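Local coordinates for protein interferon gamma (PDB 6F1E) that binds interferon gamma receptor 1 as a secreted homodimeric cytokine and has activating effects on macrophages and neutrophils, at residues A5-T10 with N94-K99. Sequence-based numbering, arbitrary orientation.
Sequences ARMNKT and NYILKK
Tyr95 reaches from helix 89-107 to helix 5-17, its CG anti to the backbone N, and sets its ring edge near Met7 CA, with Arg6 CD and Thr10 OG1 coming in obliquely. Tyrosine, a flat apolar ring with a polar tip, suits this partly exposed place. The Arg6 and Tyr95 side chains cross at about a right angle; Arg6 CD lies 3.6 Å from Tyr95 CZ, and CE1 sits at the guanidinium's edge, the two planes 69° apart, so this is no cation-pi stack. Arginine lays methylenes against the tyrosine while its charged end stays at the exposed margin. Thr10 OG1, 4.1 Å from Tyr95 CD2, turns back to Arg6 O, though that modelled distance is doubtfully short.

Ile96 points toward helix 5-17. Its CD1 approaches Met7 SD tightly, at 3.3 Å, and its chi1 (-124°) is nearly eclipsed, suggesting strain or imprecise placement. Met7, bent at chi2, also brings SD beside Tyr95 CE2, an oblique Met-aromatic contact; both apolar residues suit the buried part. Lys99 lends an aliphatic stem, CG 3.5 Å above the Tyr95 ring plane toward the rim, and NZ reaches Glu102 in a salt bridge.

Segments 5-10 and 94-99 run at 136°. Ile96 also packs on Ile59 of helix 41-64; Met7 packs on Tyr143 and Ile96 on Leu139 of the second subunit, making this pair's inner side part of the intertwined dimer interface.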
# COMPACT_ATOMS: atom_id res chain seq x y z
N ALA A 5 7.50 30.04 -5.69
CA ALA A 5 8.32 30.77 -4.73
C ALA A 5 7.69 30.66 -3.35
O ALA A 5 8.40 30.45 -2.35
CB ALA A 5 8.46 32.25 -5.14
N ARG A 6 6.36 30.77 -3.32
CA ARG A 6 5.59 30.84 -2.09
C ARG A 6 5.67 29.54 -1.30
O ARG A 6 5.70 29.55 -0.05
CB ARG A 6 4.14 31.22 -2.41
CG ARG A 6 3.31 31.53 -1.16
CD ARG A 6 1.83 31.71 -1.49
NE ARG A 6 1.47 33.05 -1.98
CZ ARG A 6 0.26 33.39 -2.41
NH1 ARG A 6 -0.74 32.50 -2.44
NH2 ARG A 6 0.04 34.62 -2.82
N MET A 7 5.71 28.43 -2.02
CA MET A 7 5.92 27.11 -1.42
C MET A 7 7.26 27.07 -0.71
O MET A 7 7.32 26.69 0.48
CB MET A 7 5.88 26.02 -2.48
CG MET A 7 5.81 24.60 -1.95
SD MET A 7 4.12 24.19 -1.53
CE MET A 7 4.27 22.42 -1.36
N ASN A 8 8.33 27.46 -1.43
CA ASN A 8 9.70 27.44 -0.89
C ASN A 8 9.76 28.33 0.33
O ASN A 8 10.19 27.92 1.39
CB ASN A 8 10.75 27.90 -1.92
CG ASN A 8 12.15 28.11 -1.30
OD1 ASN A 8 12.95 27.18 -1.20
ND2 ASN A 8 12.45 29.36 -0.88
N LYS A 9 9.31 29.56 0.16
CA LYS A 9 9.35 30.52 1.23
C LYS A 9 8.53 30.01 2.39
O LYS A 9 9.02 30.04 3.52
CB LYS A 9 8.90 31.92 0.75
CG LYS A 9 9.92 32.60 -0.16
CD LYS A 9 9.62 34.08 -0.35
CE LYS A 9 10.68 34.74 -1.21
NZ LYS A 9 10.52 36.22 -1.27
N THR A 10 7.32 29.50 2.12
CA THR A 10 6.44 29.04 3.20
C THR A 10 7.06 27.87 3.98
O THR A 10 6.89 27.79 5.22
CB THR A 10 5.02 28.68 2.72
OG1 THR A 10 4.44 29.81 2.06
CG2 THR A 10 4.11 28.29 3.93
N ASN A 94 -1.72 25.18 6.66
CA ASN A 94 -2.94 25.07 5.86
C ASN A 94 -2.62 25.34 4.41
O ASN A 94 -3.10 24.65 3.55
CB ASN A 94 -4.10 25.93 6.40
CG ASN A 94 -4.82 25.25 7.60
OD1 ASN A 94 -4.99 25.85 8.65
ND2 ASN A 94 -5.25 24.00 7.41
N TYR A 95 -1.72 26.27 4.12
CA TYR A 95 -1.37 26.53 2.71
C TYR A 95 -0.69 25.29 2.10
O TYR A 95 -1.00 24.89 0.97
CB TYR A 95 -0.54 27.80 2.53
CG TYR A 95 0.05 27.95 1.12
CD1 TYR A 95 -0.67 28.52 0.07
CD2 TYR A 95 1.33 27.49 0.85
CE1 TYR A 95 -0.11 28.64 -1.21
CE2 TYR A 95 1.90 27.60 -0.41
CZ TYR A 95 1.20 28.15 -1.44
OH TYR A 95 1.83 28.19 -2.67
N ILE A 96 0.22 24.70 2.85
CA ILE A 96 1.02 23.56 2.36
C ILE A 96 0.09 22.31 2.21
O ILE A 96 0.14 21.57 1.20
CB ILE A 96 2.36 23.44 3.18
CG1 ILE A 96 3.55 23.48 2.25
CG2 ILE A 96 2.46 22.22 4.06
CD1 ILE A 96 3.80 24.87 1.71
N LEU A 97 -0.82 22.13 3.16
CA LEU A 97 -1.88 21.15 3.00
C LEU A 97 -2.69 21.32 1.70
O LEU A 97 -2.88 20.36 0.93
CB LEU A 97 -2.83 21.20 4.18
CG LEU A 97 -3.99 20.23 4.12
CD1 LEU A 97 -3.47 18.83 3.90
CD2 LEU A 97 -4.72 20.31 5.44
N LYS A 98 -3.14 22.54 1.44
CA LYS A 98 -3.94 22.84 0.24
C LYS A 98 -3.20 22.49 -1.04
O LYS A 98 -3.73 21.81 -1.89
CB LYS A 98 -4.32 24.33 0.20
CG LYS A 98 -4.99 24.76 -1.08
CD LYS A 98 -5.37 26.24 -1.05
CE LYS A 98 -4.24 27.12 -1.61
NZ LYS A 98 -4.75 28.41 -2.17
N LYS A 99 -1.95 22.94 -1.17
CA LYS A 99 -1.24 22.68 -2.42
C LYS A 99 -1.05 21.18 -2.67
O LYS A 99 -1.04 20.76 -3.83
CB LYS A 99 0.12 23.43 -2.47
CG LYS A 99 0.06 24.96 -2.38
CD LYS A 99 -0.85 25.66 -3.41
CE LYS A 99 -0.32 25.65 -4.85
NZ LYS A 99 -1.43 25.85 -5.85